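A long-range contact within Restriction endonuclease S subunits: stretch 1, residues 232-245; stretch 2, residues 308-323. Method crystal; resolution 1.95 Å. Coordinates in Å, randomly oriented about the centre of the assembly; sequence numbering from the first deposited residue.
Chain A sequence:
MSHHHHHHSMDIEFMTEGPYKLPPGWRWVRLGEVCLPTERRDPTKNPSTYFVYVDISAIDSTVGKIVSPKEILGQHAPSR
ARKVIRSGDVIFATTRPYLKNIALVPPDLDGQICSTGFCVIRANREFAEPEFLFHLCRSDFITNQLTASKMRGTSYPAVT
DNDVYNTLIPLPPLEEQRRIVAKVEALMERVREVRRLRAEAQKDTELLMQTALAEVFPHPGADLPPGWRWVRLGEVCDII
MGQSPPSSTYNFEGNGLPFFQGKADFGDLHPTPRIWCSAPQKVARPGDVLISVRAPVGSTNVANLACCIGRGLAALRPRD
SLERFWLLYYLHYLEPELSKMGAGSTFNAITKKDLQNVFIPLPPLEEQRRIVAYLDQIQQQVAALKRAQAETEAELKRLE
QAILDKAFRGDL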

# COMPACT_ATOMS: atom_id res chain seq x y z
N ARG A 232 22.62 2.67 -36.55
CA ARG A 232 23.38 3.07 -35.37
C ARG A 232 22.76 4.36 -34.82
O ARG A 232 22.48 5.29 -35.58
N LEU A 233 22.54 4.41 -33.51
CA LEU A 233 21.84 5.56 -32.92
C LEU A 233 22.42 6.86 -33.47
O LEU A 233 21.68 7.82 -33.76
N GLY A 234 23.75 6.92 -33.61
CA GLY A 234 24.41 8.08 -34.19
C GLY A 234 23.81 8.55 -35.51
O GLY A 234 23.80 9.74 -35.82
N GLU A 235 23.27 7.63 -36.30
CA GLU A 235 22.71 7.99 -37.61
C GLU A 235 21.40 8.73 -37.56
O GLU A 235 21.06 9.48 -38.48
N VAL A 236 20.60 8.46 -36.52
CA VAL A 236 19.25 8.99 -36.46
C VAL A 236 19.02 9.85 -35.19
O VAL A 236 17.89 10.17 -34.83
N CYS A 237 20.11 10.25 -34.54
CA CYS A 237 20.04 10.94 -33.26
C CYS A 237 21.27 11.83 -33.05
O CYS A 237 22.41 11.39 -33.26
N ASP A 238 21.04 13.09 -32.67
CA ASP A 238 22.14 13.96 -32.26
C ASP A 238 22.48 13.63 -30.82
O ASP A 238 21.59 13.53 -29.97
N ILE A 239 23.77 13.44 -30.54
CA ILE A 239 24.21 13.09 -29.20
C ILE A 239 25.12 14.19 -28.66
O ILE A 239 26.09 14.59 -29.31
N ILE A 240 24.81 14.66 -27.47
CA ILE A 240 25.46 15.81 -26.83
C ILE A 240 25.95 15.37 -25.45
O ILE A 240 25.13 15.06 -24.59
N MET A 241 27.26 15.29 -25.23
CA MET A 241 27.76 14.92 -23.90
C MET A 241 27.78 16.17 -23.01
O MET A 241 28.32 17.20 -23.40
N GLY A 242 27.19 16.09 -21.82
CA GLY A 242 27.12 17.27 -20.96
C GLY A 242 28.49 17.68 -20.42
O GLY A 242 29.42 16.86 -20.36
N GLN A 243 28.61 18.94 -20.03
CA GLN A 243 29.86 19.45 -19.46
C GLN A 243 29.58 20.31 -18.24
O GLN A 243 28.59 21.03 -18.21
N SER A 244 30.49 20.27 -17.27
CA SER A 244 30.43 21.17 -16.12
C SER A 244 30.89 22.57 -16.52
O SER A 244 32.03 22.76 -16.93
N PRO A 245 29.98 23.55 -16.41
CA PRO A 245 30.32 24.95 -16.70
C PRO A 245 31.26 25.45 -15.61
O PRO A 245 31.47 24.74 -14.62
N CYS A 308 20.35 22.92 -19.57
CA CYS A 308 21.72 22.50 -19.87
C CYS A 308 22.19 21.43 -18.90
O CYS A 308 21.72 21.37 -17.76
N ILE A 309 23.10 20.59 -19.36
CA ILE A 309 23.48 19.37 -18.68
C ILE A 309 24.97 19.29 -18.40
O ILE A 309 25.79 19.76 -19.20
N GLY A 310 25.32 18.66 -17.28
CA GLY A 310 26.70 18.53 -16.88
C GLY A 310 27.32 17.17 -17.10
O GLY A 310 26.74 16.30 -17.75
N ARG A 311 28.52 17.00 -16.55
CA ARG A 311 29.31 15.76 -16.62
C ARG A 311 28.50 14.47 -16.65
O ARG A 311 28.93 13.49 -17.25
N GLY A 312 27.39 14.45 -15.92
CA GLY A 312 26.71 13.20 -15.62
C GLY A 312 25.71 12.76 -16.67
O GLY A 312 25.27 11.60 -16.67
N LEU A 313 25.34 13.68 -17.55
CA LEU A 313 24.29 13.45 -18.53
C LEU A 313 24.79 13.50 -19.97
O LEU A 313 25.78 14.16 -20.27
N ALA A 314 24.09 12.79 -20.86
CA ALA A 314 24.11 13.09 -22.28
C ALA A 314 22.67 13.44 -22.68
O ALA A 314 21.73 12.98 -22.04
N ALA A 315 22.49 14.27 -23.70
CA ALA A 315 21.17 14.49 -24.28
C ALA A 315 21.11 13.90 -25.69
O ALA A 315 22.06 14.04 -26.48
N LEU A 316 20.01 13.23 -26.01
CA LEU A 316 19.83 12.57 -27.31
C LEU A 316 18.67 13.24 -28.02
O LEU A 316 17.54 13.28 -27.51
N ARG A 317 18.95 13.80 -29.19
CA ARG A 317 17.90 14.51 -29.90
C ARG A 317 17.61 13.77 -31.18
O ARG A 317 18.42 13.78 -32.10
N PRO A 318 16.46 13.09 -31.22
CA PRO A 318 16.08 12.26 -32.37
C PRO A 318 16.00 13.10 -33.64
O PRO A 318 15.50 14.22 -33.62
N ARG A 319 16.48 12.55 -34.74
CA ARG A 319 16.31 13.19 -36.04
C ARG A 319 14.93 12.82 -36.54
O ARG A 319 14.18 12.14 -35.84
N ASP A 320 14.56 13.27 -37.73
CA ASP A 320 13.18 13.11 -38.18
C ASP A 320 12.76 11.64 -38.32
O ASP A 320 11.58 11.33 -38.18
N SER A 321 13.69 10.74 -38.59
CA SER A 321 13.29 9.34 -38.83
C SER A 321 13.10 8.54 -37.55
O SER A 321 12.84 7.34 -37.62
N LEU A 322 13.26 9.17 -36.39
CA LEU A 322 13.21 8.47 -35.11
C LEU A 322 12.24 9.17 -34.14
O LEU A 322 12.40 10.36 -33.87
N GLU A 323 11.24 8.42 -33.66
CA GLU A 323 10.29 8.90 -32.67
C GLU A 323 10.92 8.93 -31.29
O GLU A 323 11.60 7.99 -30.88

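The most unusual feature of this contact is the side chain of Arg 319, which gives up more surface to the opposing stretch than any other residue yet lies just beyond the end of the strand pairing. Its CA-to-CB bond points toward stretch 1, and after an m chi1 the chain runs out almost fully extended (t, t), carrying the guanidinium across the turn of backbone that precedes strand 237-241. There it forms a salt bridge with Asp 238, NE lying 3.0 Å from OD1; the hydrogen bond along this line is weak, as is a second from NH2 to the same OD1 at 3.3 Å. Over one face of the guanidinium lies Gly 234 O, 3.3 Å from NH2 but at a poor angle for a hydrogen bond. Water 1 joins the two residues instead, donating to Gly 234 O at 3.2 Å and accepting a weak bond from Arg 319 NH1 at 3.3 Å. The long, flexible arginine suits this exposed margin because its charge can stay near solvent while its length spans several residues. Asp 238, in the m rotamer, starts on the sheet face it shares with Arg 317, but its carboxylate end swings nearer to the other stretch.

The antiparallel pairing of 237-241 with 313-318 sorts the side chains of the paired strands onto two faces. On one, Cys 237, Ile 239 and Met 241 lie beside Pro 318, Leu 316 and Ala 314. Cys 237 (t) brings SG to 3.5 Å from Leu 316 CB, small enough to fit close against the strand, and Ile 239 (m, t) sets CG1 3.8 Å from Leu 316 CD2. Met 241 bends through m, m and p so that its CE comes to 3.1 Å from Ala 314 CB, a very tight approach for two carbon atoms, even though alanine offers just a single methyl there.

On the other face, Ile 240 pairs with Ala 315, their CB atoms 4.4 Å apart; its chi1 is m, but chi2, at 97°, lies between wells. Its CG2 also reaches 4.5 Å from CD1 of Ile 309, whose p, t conformation brings its end nearer to stretch 1. Arg 317 (t, t, m) shares this face: its CB is 4.1 Å from Asp 238 CB, while its guanidinium bonds elsewhere in the structure.

Near Arg 319 the packing becomes apolar again. Leu 322 (t, p) points toward stretch 1, with CD2 4.0 Å from Val 236 CG2, 4.2 Å from Leu 233 CD1 and 4.3 Å from Cys 237 CB, so one branched leucine fills the space among three neighbours. Val 236 (m) also sets CG1 3.4 Å from the OG of Ser 321 (p), a polar atom beside this apolar group.

At the far end, the lack of a side chain is what matters. A CB on Gly 242 would point toward stretch 2 and fall 2.2 Å from Gly 310 O, so only glycine allows so close a passage. Gly 242 N donates to Leu 313 O at 2.8 Å, and water 2 lies 3.1 Å from Gly 242 O and 3.2 Å from Arg 311 O.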

# COMPACT_ATOMS: atom_id res chain seq x y z
CB ARG A 232 24.85 3.29 -35.72
CG ARG A 232 25.57 2.04 -36.19
CD ARG A 232 26.91 2.38 -36.82
NE ARG A 232 26.78 3.40 -37.86
CZ ARG A 232 26.51 3.14 -39.13
NH1 ARG A 232 26.42 4.13 -40.01
NH2 ARG A 232 26.34 1.88 -39.53
CB LEU A 233 21.98 5.54 -31.40
CG LEU A 233 21.14 6.55 -30.63
CD1 LEU A 233 19.66 6.44 -31.02
CD2 LEU A 233 21.33 6.36 -29.13
CB GLU A 235 22.44 6.74 -38.45
CG GLU A 235 23.63 5.85 -38.73
CD GLU A 235 23.25 4.73 -39.66
OE1 GLU A 235 22.93 5.02 -40.84
OE2 GLU A 235 23.26 3.56 -39.21
CB VAL A 236 18.25 7.82 -36.54
CG1 VAL A 236 18.41 7.10 -37.91
CG2 VAL A 236 18.53 6.82 -35.43
CB CYS A 237 19.92 9.91 -32.13
SG CYS A 237 19.29 10.56 -30.56
CB ASP A 238 21.74 15.44 -32.35
CG ASP A 238 21.41 15.87 -33.76
OD1 ASP A 238 21.99 15.31 -34.70
OD2 ASP A 238 20.56 16.76 -33.92
CB ILE A 239 24.95 11.76 -29.19
CG1 ILE A 239 24.04 10.65 -29.74
CG2 ILE A 239 25.39 11.41 -27.79
CD1 ILE A 239 24.65 9.28 -29.66
CB ILE A 240 24.41 16.93 -26.63
CG1 ILE A 240 23.82 17.37 -27.97
CG2 ILE A 240 24.99 18.11 -25.86
CD1 ILE A 240 22.48 16.70 -28.32
CB MET A 241 29.17 14.34 -23.97
CG MET A 241 29.34 13.09 -24.82
SD MET A 241 28.37 11.68 -24.25
CE MET A 241 26.88 12.00 -25.15
CB GLN A 243 30.60 20.34 -20.45
CG GLN A 243 31.12 19.70 -21.71
CD GLN A 243 31.90 20.71 -22.53
OE1 GLN A 243 31.46 21.13 -23.60
NE2 GLN A 243 33.03 21.15 -21.99
CB SER A 244 31.31 20.64 -14.98
OG SER A 244 32.64 20.42 -15.41
CB PRO A 245 28.97 25.68 -16.56
CG PRO A 245 27.93 24.61 -16.35
CD PRO A 245 28.64 23.41 -15.83
CB CYS A 308 22.68 23.70 -19.89
SG CYS A 308 22.65 24.71 -18.40
CB ILE A 309 23.06 18.16 -19.54
CG1 ILE A 309 23.67 18.25 -20.95
CG2 ILE A 309 21.52 18.11 -19.63
CD1 ILE A 309 23.58 16.95 -21.76
CB ARG A 311 30.17 15.65 -15.36
CG ARG A 311 31.63 16.00 -15.47
CD ARG A 311 32.34 15.21 -14.37
NE ARG A 311 33.51 15.87 -13.79
CZ ARG A 311 34.12 15.43 -12.69
NH1 ARG A 311 33.68 14.35 -12.06
NH2 ARG A 311 35.18 16.08 -12.22
CB LEU A 313 23.20 14.50 -18.37
CG LEU A 313 22.46 14.49 -17.03
CD1 LEU A 313 21.37 15.52 -17.03
CD2 LEU A 313 21.90 13.09 -16.78
CB ALA A 314 24.61 11.88 -23.07
CB ALA A 315 20.84 15.96 -24.30
CB LEU A 316 19.51 11.09 -27.12
CG LEU A 316 20.41 10.42 -26.09
CD1 LEU A 316 19.85 9.04 -25.72
CD2 LEU A 316 21.82 10.31 -26.62
CB ARG A 317 18.30 15.94 -30.22
CG ARG A 317 17.15 16.74 -30.82
CD ARG A 317 17.49 18.21 -30.97
NE ARG A 317 17.69 18.87 -29.68
CZ ARG A 317 18.74 19.63 -29.37
NH1 ARG A 317 19.70 19.85 -30.26
NH2 ARG A 317 18.83 20.18 -28.17
CB PRO A 318 14.69 11.76 -32.01
CG PRO A 318 14.63 11.83 -30.51
CD PRO A 318 15.48 13.01 -30.12
CB ARG A 319 17.43 12.76 -36.99
CG ARG A 319 18.78 13.21 -36.45
CD ARG A 319 19.94 13.08 -37.42
NE ARG A 319 21.21 13.15 -36.69
CZ ARG A 319 22.41 12.90 -37.21
NH1 ARG A 319 22.52 12.57 -38.49
NH2 ARG A 319 23.49 12.99 -36.45
CB ASP A 320 12.92 13.85 -39.49
CG ASP A 320 13.19 15.34 -39.38
OD1 ASP A 320 13.01 15.89 -38.28
OD2 ASP A 320 13.59 15.94 -40.40
CB SER A 321 14.30 8.63 -39.73
OG SER A 321 15.53 8.45 -39.04
CB LEU A 322 14.60 8.37 -34.48
CG LEU A 322 14.70 7.84 -33.03
CD1 LEU A 322 14.32 6.35 -32.97
CD2 LEU A 322 16.11 8.03 -32.48
CB GLU A 323 9.06 7.98 -32.63
CG GLU A 323 8.09 8.17 -33.78
CD GLU A 323 7.36 9.51 -33.69
OE1 GLU A 323 7.29 10.08 -32.58
OE2 GLU A 323 6.84 9.98 -34.72
O HOH W 1 25.35 10.80 -38.46
O HOH W 2 29.06 13.74 -20.39